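Local coordinates for 2,3-dehydroadipyl-CoA hydratase (Escherichia coli, PDB 4FZW), which catalyses the reversible hydration of 2,3-dehydroadipyl-CoA to 3-hydroxyadipyl-CoA in the breakdown of phenylacetate, at residues L34-A45 and L87-L98; R11-L20 and D47-G57. All coordinates share one frame; numbering follows the deposited sequence.

The four segments alternate along the chain: 11-20, 34-45, 47-57, then 87-98. Contact 2 pairs the two strands of a beta-alpha-beta unit, 15-20 and 52-56. Contact 1 joins the connecting helix of that unit, 31-46, to helix 84-92 and the turn that leads into strand 98-102. The contact centres lie about 12 Å apart. Both belong to the six-stranded mixed sheet of the crotonase-like fold and its helical cover. They meet where P97 O accepts from C53 N, as strand 98-102 joins strand 52-56 on the side away from strand 15-20, and where K96 NZ donates to I50 O. Helix 31-46 thus packs on strands 15-20 and 52-56 and, with another side, on helix 84-92.

Contact 1: residues L34-A45 and L87-L98; sequences LMQLVNELEAAA and LWARLQAFNKPL
L91 of helix 84-92 fits knob-into-hole among L34, L37, V38 and L41 of helix 31-46, in the helical layer over the sheet of the crotonase-like fold. The axes of segments 34-45 and 87-92 come within 9.3 Å and cross at 29°. L91 CD2 does most of the touching, with V38 CG2 at 3.5 Å and L37 CD2 at 3.8 Å. L87 lies one turn earlier. Its CD1 meets L34 CD2, while its CD2 meets CE of the bent M35 side chain. L34 CD2 also reaches W88 NE1, which is hydrogen-bonded to a glycerol, probably from the crystallisation liquor.

On the partly exposed side of the helix pair, R90 holds E42 side-on with two nitrogens. NE donates to OE2 of E42 at 2.9 Å, and NH2 of R90 donates to OE1 of E42 at 3.0 Å. Both bonds are nearly straight and meet the carboxylate on its syn side, tilted from its plane. The bend at chi3 of R90 (76°) turns the guanidinium edge toward E42. A water donates to both E42 OE2 and R90 O.

Beyond the helix, the F94 ring turns in with CG anti to the backbone N (chi1 177°). L41 CD2 sits over the ring centre, 4.1 Å from the centroid, in a CH-pi contact. CE1 of the same ring meets A44 CB.

The extended K96 chain brings NZ to A44 O at 2.8 Å. The same NZ donates to I50 O and to a water that in turn donates to A45 O. K209 of helix 202-214 bonds to F94 O and K96 O. The K96 ammonium therefore lies among carbonyls near the C-terminal end of helix 31-46, where its positive charge is likely to suit the helix dipole.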
# COMPACT_ATOMS: atom_id res chain seq x y z
N LEU B 34 -12.03 -17.25 -24.36
CA LEU B 34 -11.99 -16.37 -23.21
C LEU B 34 -13.37 -15.82 -22.82
O LEU B 34 -13.75 -15.88 -21.65
CB LEU B 34 -11.07 -15.20 -23.51
CG LEU B 34 -10.56 -14.53 -22.25
CD1 LEU B 34 -9.80 -15.56 -21.43
CD2 LEU B 34 -9.69 -13.33 -22.60
N MET B 35 -14.12 -15.28 -23.78
CA MET B 35 -15.44 -14.69 -23.46
C MET B 35 -16.43 -15.76 -22.99
O MET B 35 -17.21 -15.53 -22.07
CB MET B 35 -16.01 -13.88 -24.63
CG MET B 35 -17.47 -13.44 -24.44
SD MET B 35 -17.76 -11.99 -23.36
CE MET B 35 -17.15 -10.66 -24.41
N GLN B 36 -16.40 -16.93 -23.62
CA GLN B 36 -17.20 -18.07 -23.20
C GLN B 36 -16.92 -18.42 -21.73
O GLN B 36 -17.85 -18.50 -20.92
CB GLN B 36 -16.92 -19.29 -24.10
CG GLN B 36 -17.89 -20.44 -23.90
CD GLN B 36 -19.33 -20.02 -24.11
OE1 GLN B 36 -19.69 -19.50 -25.17
NE2 GLN B 36 -20.17 -20.24 -23.11
N LEU B 37 -15.63 -18.64 -21.42
CA LEU B 37 -15.16 -18.90 -20.07
C LEU B 37 -15.70 -17.88 -19.06
O LEU B 37 -16.18 -18.25 -17.98
CB LEU B 37 -13.63 -18.90 -20.05
CG LEU B 37 -12.90 -19.35 -18.78
CD1 LEU B 37 -13.13 -20.82 -18.56
CD2 LEU B 37 -11.41 -19.04 -18.88
N VAL B 38 -15.61 -16.60 -19.41
CA VAL B 38 -16.17 -15.56 -18.55
C VAL B 38 -17.67 -15.77 -18.31
O VAL B 38 -18.16 -15.56 -17.20
CB VAL B 38 -15.94 -14.13 -19.12
CG1 VAL B 38 -16.86 -13.11 -18.45
CG2 VAL B 38 -14.48 -13.73 -18.99
N ASN B 39 -18.41 -16.14 -19.35
CA ASN B 39 -19.86 -16.25 -19.18
C ASN B 39 -20.22 -17.43 -18.32
O ASN B 39 -21.13 -17.35 -17.50
CB ASN B 39 -20.61 -16.27 -20.53
CG ASN B 39 -20.49 -14.97 -21.29
OD1 ASN B 39 -20.35 -13.90 -20.69
ND2 ASN B 39 -20.52 -15.04 -22.61
N GLU B 40 -19.48 -18.53 -18.50
CA GLU B 40 -19.66 -19.74 -17.71
C GLU B 40 -19.46 -19.47 -16.21
O GLU B 40 -20.32 -19.79 -15.38
CB GLU B 40 -18.69 -20.84 -18.18
CG GLU B 40 -18.94 -21.40 -19.59
CD GLU B 40 -20.30 -22.06 -19.74
OE1 GLU B 40 -20.97 -22.33 -18.72
OE2 GLU B 40 -20.68 -22.29 -20.90
N LEU B 41 -18.31 -18.88 -15.86
CA LEU B 41 -18.01 -18.58 -14.46
C LEU B 41 -18.94 -17.53 -13.86
O LEU B 41 -19.31 -17.63 -12.69
CB LEU B 41 -16.57 -18.10 -14.32
CG LEU B 41 -15.48 -19.09 -14.66
CD1 LEU B 41 -14.13 -18.39 -14.56
CD2 LEU B 41 -15.57 -20.33 -13.75
N GLU B 42 -19.29 -16.51 -14.63
CA GLU B 42 -20.27 -15.54 -14.13
C GLU B 42 -21.60 -16.25 -13.86
O GLU B 42 -22.14 -16.15 -12.76
CB GLU B 42 -20.36 -14.30 -15.03
CG GLU B 42 -19.11 -13.40 -14.85
CD GLU B 42 -19.09 -12.13 -15.68
OE1 GLU B 42 -19.94 -11.96 -16.58
OE2 GLU B 42 -18.19 -11.30 -15.43
N ALA B 43 -22.08 -17.04 -14.82
CA ALA B 43 -23.31 -17.81 -14.59
C ALA B 43 -23.21 -18.70 -13.36
O ALA B 43 -24.14 -18.77 -12.56
CB ALA B 43 -23.70 -18.62 -15.82
N ALA B 44 -22.07 -19.37 -13.19
CA ALA B 44 -21.78 -20.18 -12.00
C ALA B 44 -21.70 -19.37 -10.69
O ALA B 44 -22.02 -19.87 -9.61
CB ALA B 44 -20.49 -20.96 -12.20
N ALA B 45 -21.25 -18.12 -10.79
CA ALA B 45 -21.13 -17.26 -9.62
C ALA B 45 -22.44 -17.17 -8.84
O ALA B 45 -22.44 -17.06 -7.61
CB ALA B 45 -20.66 -15.87 -10.03
N LEU B 87 -12.04 -8.90 -19.57
CA LEU B 87 -12.43 -10.32 -19.44
C LEU B 87 -11.57 -11.01 -18.39
O LEU B 87 -12.08 -11.74 -17.53
CB LEU B 87 -12.32 -11.04 -20.78
CG LEU B 87 -13.07 -10.46 -21.97
CD1 LEU B 87 -12.96 -11.40 -23.16
CD2 LEU B 87 -14.53 -10.21 -21.59
N TRP B 88 -10.27 -10.77 -18.45
CA TRP B 88 -9.35 -11.24 -17.40
C TRP B 88 -9.78 -10.78 -16.00
O TRP B 88 -9.76 -11.58 -15.06
CB TRP B 88 -7.90 -10.83 -17.72
CG TRP B 88 -7.30 -11.64 -18.86
CD1 TRP B 88 -7.25 -11.28 -20.18
CD2 TRP B 88 -6.69 -12.94 -18.78
NE1 TRP B 88 -6.65 -12.27 -20.92
CE2 TRP B 88 -6.29 -13.30 -20.08
CE3 TRP B 88 -6.45 -13.83 -17.72
CZ2 TRP B 88 -5.66 -14.52 -20.36
CZ3 TRP B 88 -5.82 -15.05 -18.00
CH2 TRP B 88 -5.43 -15.37 -19.31
N ALA B 89 -10.20 -9.52 -15.85
CA ALA B 89 -10.62 -9.03 -14.52
C ALA B 89 -11.96 -9.63 -14.13
O ALA B 89 -12.24 -9.80 -12.95
CB ALA B 89 -10.68 -7.50 -14.46
N ARG B 90 -12.79 -9.94 -15.11
CA ARG B 90 -14.05 -10.62 -14.79
C ARG B 90 -13.81 -12.06 -14.36
O ARG B 90 -14.53 -12.57 -13.51
CB ARG B 90 -15.06 -10.52 -15.93
CG ARG B 90 -15.70 -9.14 -16.05
CD ARG B 90 -16.23 -8.90 -17.45
NE ARG B 90 -17.47 -9.62 -17.68
CZ ARG B 90 -18.25 -9.42 -18.74
NH1 ARG B 90 -17.90 -8.52 -19.65
NH2 ARG B 90 -19.36 -10.13 -18.87
N LEU B 91 -12.81 -12.72 -14.96
CA LEU B 91 -12.41 -14.09 -14.54
C LEU B 91 -11.98 -14.10 -13.08
O LEU B 91 -12.43 -14.94 -12.30
CB LEU B 91 -11.26 -14.65 -15.38
CG LEU B 91 -11.41 -14.92 -16.88
CD1 LEU B 91 -10.09 -15.41 -17.43
CD2 LEU B 91 -12.53 -15.91 -17.14
N GLN B 92 -11.09 -13.17 -12.74
CA GLN B 92 -10.56 -13.03 -11.40
C GLN B 92 -11.61 -12.65 -10.36
O GLN B 92 -11.41 -12.85 -9.18
CB GLN B 92 -9.44 -11.99 -11.38
CG GLN B 92 -9.25 -11.37 -10.01
CD GLN B 92 -8.05 -10.47 -9.95
OE1 GLN B 92 -6.95 -10.91 -9.58
NE2 GLN B 92 -8.25 -9.19 -10.31
N ALA B 93 -12.73 -12.10 -10.81
CA ALA B 93 -13.76 -11.65 -9.89
C ALA B 93 -14.70 -12.80 -9.54
O ALA B 93 -15.56 -12.68 -8.67
CB ALA B 93 -14.54 -10.47 -10.50
N PHE B 94 -14.51 -13.93 -10.21
CA PHE B 94 -15.26 -15.12 -9.86
C PHE B 94 -15.08 -15.34 -8.36
O PHE B 94 -13.96 -15.39 -7.86
CB PHE B 94 -14.78 -16.33 -10.67
CG PHE B 94 -15.48 -17.62 -10.31
CD1 PHE B 94 -16.81 -17.83 -10.62
CD2 PHE B 94 -14.79 -18.64 -9.68
CE1 PHE B 94 -17.46 -19.02 -10.30
CE2 PHE B 94 -15.43 -19.84 -9.35
CZ PHE B 94 -16.77 -20.03 -9.67
N ASN B 95 -16.19 -15.47 -7.64
CA ASN B 95 -16.16 -15.40 -6.18
C ASN B 95 -16.07 -16.78 -5.50
O ASN B 95 -15.96 -16.87 -4.28
CB ASN B 95 -17.40 -14.64 -5.68
CG ASN B 95 -18.71 -15.38 -5.96
OD1 ASN B 95 -18.79 -16.24 -6.83
ND2 ASN B 95 -19.74 -15.05 -5.20
N LYS B 96 -16.13 -17.85 -6.30
CA LYS B 96 -16.03 -19.21 -5.76
C LYS B 96 -14.68 -19.87 -6.03
O LYS B 96 -13.95 -19.47 -6.94
CB LYS B 96 -17.17 -20.09 -6.29
CG LYS B 96 -18.55 -19.60 -5.87
CD LYS B 96 -19.65 -20.42 -6.53
CE LYS B 96 -21.00 -19.71 -6.38
NZ LYS B 96 -22.15 -20.54 -6.88
N PRO B 97 -14.33 -20.88 -5.22
CA PRO B 97 -13.06 -21.59 -5.41
C PRO B 97 -12.85 -22.09 -6.84
O PRO B 97 -13.76 -22.64 -7.46
CB PRO B 97 -13.17 -22.76 -4.44
CG PRO B 97 -13.96 -22.15 -3.29
CD PRO B 97 -14.99 -21.25 -3.95
N LEU B 98 -11.65 -21.87 -7.35
CA LEU B 98 -11.36 -22.15 -8.74
C LEU B 98 -10.06 -22.93 -8.81
O LEU B 98 -8.99 -22.43 -8.43
CB LEU B 98 -11.25 -20.85 -9.54
CG LEU B 98 -11.12 -20.87 -11.06
CD1 LEU B 98 -12.26 -21.61 -11.73
CD2 LEU B 98 -11.04 -19.44 -11.57
O HOH W 1 -17.40 -11.52 -13.09
O HOH W 2 -24.20 -18.62 -5.78

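Contact 2: residues R11-L20 and D47-G57; sequences RQQRVLLLTL and DTSISVCVITG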
# COMPACT_ATOMS: atom_id res chain seq x y z
N ARG B 11 -20.63 -31.30 -15.23
CA ARG B 11 -21.09 -31.11 -13.88
C ARG B 11 -20.88 -32.37 -13.06
O ARG B 11 -21.07 -33.49 -13.54
CB ARG B 11 -22.59 -30.78 -13.92
CG ARG B 11 -23.31 -30.94 -12.60
CD ARG B 11 -23.40 -29.63 -11.84
NE ARG B 11 -24.77 -29.13 -11.79
CZ ARG B 11 -25.15 -28.06 -11.12
NH1 ARG B 11 -24.25 -27.36 -10.43
NH2 ARG B 11 -26.42 -27.66 -11.14
N GLN B 12 -20.46 -32.18 -11.82
CA GLN B 12 -20.47 -33.24 -10.83
C GLN B 12 -20.93 -32.67 -9.52
O GLN B 12 -20.14 -32.03 -8.82
CB GLN B 12 -19.09 -33.88 -10.70
CG GLN B 12 -18.65 -34.68 -11.92
CD GLN B 12 -17.25 -35.23 -11.78
OE1 GLN B 12 -16.43 -34.70 -11.03
NE2 GLN B 12 -16.97 -36.32 -12.50
N GLN B 13 -22.19 -32.86 -9.18
CA GLN B 13 -22.72 -32.29 -7.95
C GLN B 13 -22.58 -30.77 -7.90
O GLN B 13 -23.12 -30.05 -8.76
CB GLN B 13 -22.01 -32.91 -6.74
CG GLN B 13 -22.29 -34.39 -6.55
CD GLN B 13 -23.76 -34.69 -6.35
OE1 GLN B 13 -24.46 -33.95 -5.65
NE2 GLN B 13 -24.24 -35.77 -6.95
N ARG B 14 -21.89 -30.27 -6.88
CA ARG B 14 -21.70 -28.85 -6.70
C ARG B 14 -20.35 -28.41 -7.29
O ARG B 14 -19.87 -27.32 -7.01
CB ARG B 14 -21.74 -28.53 -5.21
CG ARG B 14 -22.81 -29.34 -4.48
CD ARG B 14 -23.05 -28.80 -3.10
NE ARG B 14 -23.05 -27.34 -3.14
CZ ARG B 14 -24.12 -26.59 -3.43
NH1 ARG B 14 -25.29 -27.17 -3.68
NH2 ARG B 14 -24.01 -25.27 -3.45
N VAL B 15 -19.74 -29.28 -8.09
CA VAL B 15 -18.51 -28.92 -8.79
C VAL B 15 -18.77 -28.81 -10.28
O VAL B 15 -19.33 -29.71 -10.89
CB VAL B 15 -17.34 -29.91 -8.53
CG1 VAL B 15 -16.11 -29.42 -9.22
CG2 VAL B 15 -17.08 -30.04 -7.03
N LEU B 16 -18.36 -27.68 -10.85
CA LEU B 16 -18.50 -27.43 -12.27
C LEU B 16 -17.16 -27.67 -12.97
O LEU B 16 -16.10 -27.31 -12.45
CB LEU B 16 -19.01 -26.00 -12.51
CG LEU B 16 -19.20 -25.54 -13.95
CD1 LEU B 16 -20.38 -26.25 -14.61
CD2 LEU B 16 -19.37 -24.01 -13.99
N LEU B 17 -17.21 -28.30 -14.14
CA LEU B 17 -16.00 -28.59 -14.91
C LEU B 17 -16.01 -27.93 -16.28
O LEU B 17 -16.94 -28.11 -17.09
CB LEU B 17 -15.79 -30.09 -15.06
CG LEU B 17 -14.49 -30.54 -15.76
CD1 LEU B 17 -13.23 -30.01 -15.04
CD2 LEU B 17 -14.43 -32.07 -15.87
N LEU B 18 -14.96 -27.16 -16.54
CA LEU B 18 -14.80 -26.48 -17.81
C LEU B 18 -13.54 -27.01 -18.49
O LEU B 18 -12.43 -26.83 -17.98
CB LEU B 18 -14.72 -24.96 -17.60
CG LEU B 18 -15.92 -24.37 -16.85
CD1 LEU B 18 -15.73 -22.89 -16.56
CD2 LEU B 18 -17.23 -24.61 -17.62
N THR B 19 -13.75 -27.69 -19.61
CA THR B 19 -12.66 -28.27 -20.37
C THR B 19 -12.34 -27.47 -21.63
O THR B 19 -13.16 -27.40 -22.53
CB THR B 19 -12.99 -29.71 -20.81
OG1 THR B 19 -13.41 -30.48 -19.68
CG2 THR B 19 -11.77 -30.37 -21.47
N LEU B 20 -11.16 -26.88 -21.68
CA LEU B 20 -10.70 -26.25 -22.91
C LEU B 20 -10.58 -27.32 -23.98
O LEU B 20 -10.01 -28.37 -23.75
CB LEU B 20 -9.39 -25.50 -22.70
CG LEU B 20 -9.57 -24.25 -21.83
CD1 LEU B 20 -9.07 -24.51 -20.42
CD2 LEU B 20 -8.84 -23.08 -22.41
N ASP B 47 -25.24 -19.37 -9.48
CA ASP B 47 -25.93 -20.65 -9.35
C ASP B 47 -25.64 -21.26 -7.98
O ASP B 47 -24.53 -21.69 -7.72
CB ASP B 47 -25.51 -21.62 -10.45
CG ASP B 47 -26.18 -22.97 -10.32
OD1 ASP B 47 -26.81 -23.21 -9.27
OD2 ASP B 47 -26.07 -23.81 -11.24
N THR B 48 -26.66 -21.29 -7.11
CA THR B 48 -26.48 -21.72 -5.72
C THR B 48 -26.32 -23.23 -5.57
O THR B 48 -26.13 -23.75 -4.46
CB THR B 48 -27.62 -21.19 -4.77
OG1 THR B 48 -28.89 -21.71 -5.19
CG2 THR B 48 -27.64 -19.64 -4.75
N SER B 49 -26.39 -23.94 -6.70
CA SER B 49 -26.08 -25.36 -6.70
C SER B 49 -24.60 -25.62 -7.00
O SER B 49 -24.12 -26.75 -6.88
CB SER B 49 -26.99 -26.14 -7.67
OG SER B 49 -26.63 -25.94 -9.02
N ILE B 50 -23.86 -24.56 -7.37
CA ILE B 50 -22.42 -24.68 -7.58
C ILE B 50 -21.60 -24.07 -6.43
O ILE B 50 -21.93 -23.00 -5.91
CB ILE B 50 -21.97 -24.04 -8.89
CG1 ILE B 50 -22.72 -24.65 -10.07
CG2 ILE B 50 -20.46 -24.17 -9.04
CD1 ILE B 50 -22.38 -24.06 -11.41
N SER B 51 -20.53 -24.77 -6.06
CA SER B 51 -19.66 -24.38 -4.94
C SER B 51 -18.19 -24.23 -5.37
O SER B 51 -17.47 -23.38 -4.85
CB SER B 51 -19.76 -25.39 -3.80
OG SER B 51 -21.06 -25.38 -3.24
N VAL B 52 -17.76 -25.05 -6.34
CA VAL B 52 -16.39 -25.02 -6.85
C VAL B 52 -16.39 -25.19 -8.38
O VAL B 52 -17.28 -25.84 -8.95
CB VAL B 52 -15.52 -26.16 -6.25
CG1 VAL B 52 -14.08 -26.04 -6.73
CG2 VAL B 52 -15.59 -26.15 -4.71
N CYS B 53 -15.39 -24.60 -9.03
CA CYS B 53 -15.12 -24.88 -10.43
C CYS B 53 -13.75 -25.58 -10.57
O CYS B 53 -12.87 -25.45 -9.70
CB CYS B 53 -15.23 -23.61 -11.27
SG CYS B 53 -15.04 -23.79 -13.06
N VAL B 54 -13.60 -26.36 -11.64
CA VAL B 54 -12.33 -26.95 -12.02
C VAL B 54 -12.16 -26.55 -13.48
O VAL B 54 -13.12 -26.61 -14.26
CB VAL B 54 -12.36 -28.50 -11.92
CG1 VAL B 54 -11.15 -29.14 -12.60
CG2 VAL B 54 -12.47 -28.94 -10.48
N ILE B 55 -10.94 -26.17 -13.86
CA ILE B 55 -10.65 -25.78 -15.25
C ILE B 55 -9.52 -26.65 -15.82
O ILE B 55 -8.45 -26.74 -15.25
CB ILE B 55 -10.26 -24.27 -15.35
CG1 ILE B 55 -11.48 -23.37 -15.10
CG2 ILE B 55 -9.65 -23.93 -16.70
CD1 ILE B 55 -11.23 -21.86 -15.45
N THR B 56 -9.76 -27.26 -16.96
CA THR B 56 -8.77 -28.17 -17.51
C THR B 56 -8.73 -28.20 -19.03
O THR B 56 -9.67 -27.76 -19.69
CB THR B 56 -8.97 -29.63 -17.02
OG1 THR B 56 -7.80 -30.39 -17.30
CG2 THR B 56 -10.15 -30.28 -17.73
N GLY B 57 -7.63 -28.71 -19.57
CA GLY B 57 -7.52 -28.90 -21.00
C GLY B 57 -7.54 -30.38 -21.31
O GLY B 57 -8.46 -31.10 -20.89
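R14 grips S51 OG side-on with two guanidinium nitrogens. NE donates to S51 OG at 2.8 Å and NH2 of R14 donates to that same oxygen at 3.0 Å. NH2 of R14 also donates to T48 O at 2.8 Å, from above the carbonyl plane. S51 OG and T48 O both lie at the guanidinium edge, near its plane, while S49 O sits over one face. The bend at chi3 of R14 (41°) folds the group back over the turn. With an alanine here, S51 OG would probably lose both of these donors and T48 O its arginine partner, leaving the 47-50 turn less firmly held. R14 O takes two more bonds, from S51 N and V52 N.

R11 NH2 adds a bond to S49 OG at 2.7 Å and a long salt bridge to D47. S49 OG and S49 N both donate to D47 OD1, the latter closing an Asx turn.

Beyond the turn, strands 15-20 and 52-56 run parallel, 21° apart. They are the two strands of a beta-alpha-beta unit, linked by helix 31-46. Backbone bonds run from L16 N to V52 O, then back and forth as far as L20 N to T56 O.

L16, L18, C53 and I55 face helix 31-46. There L18 CD1 lies 3.7 Å from C53 SG, and L16 CD2 reaches I50 CD1 at 4.0 Å. On the opposite face, V15 CG1 meets V54 CG2 at 3.9 Å. V15 and V52 touch helix 186-197. T19 and T56 lie side by side, and T56 OG1 bonds to A101 O.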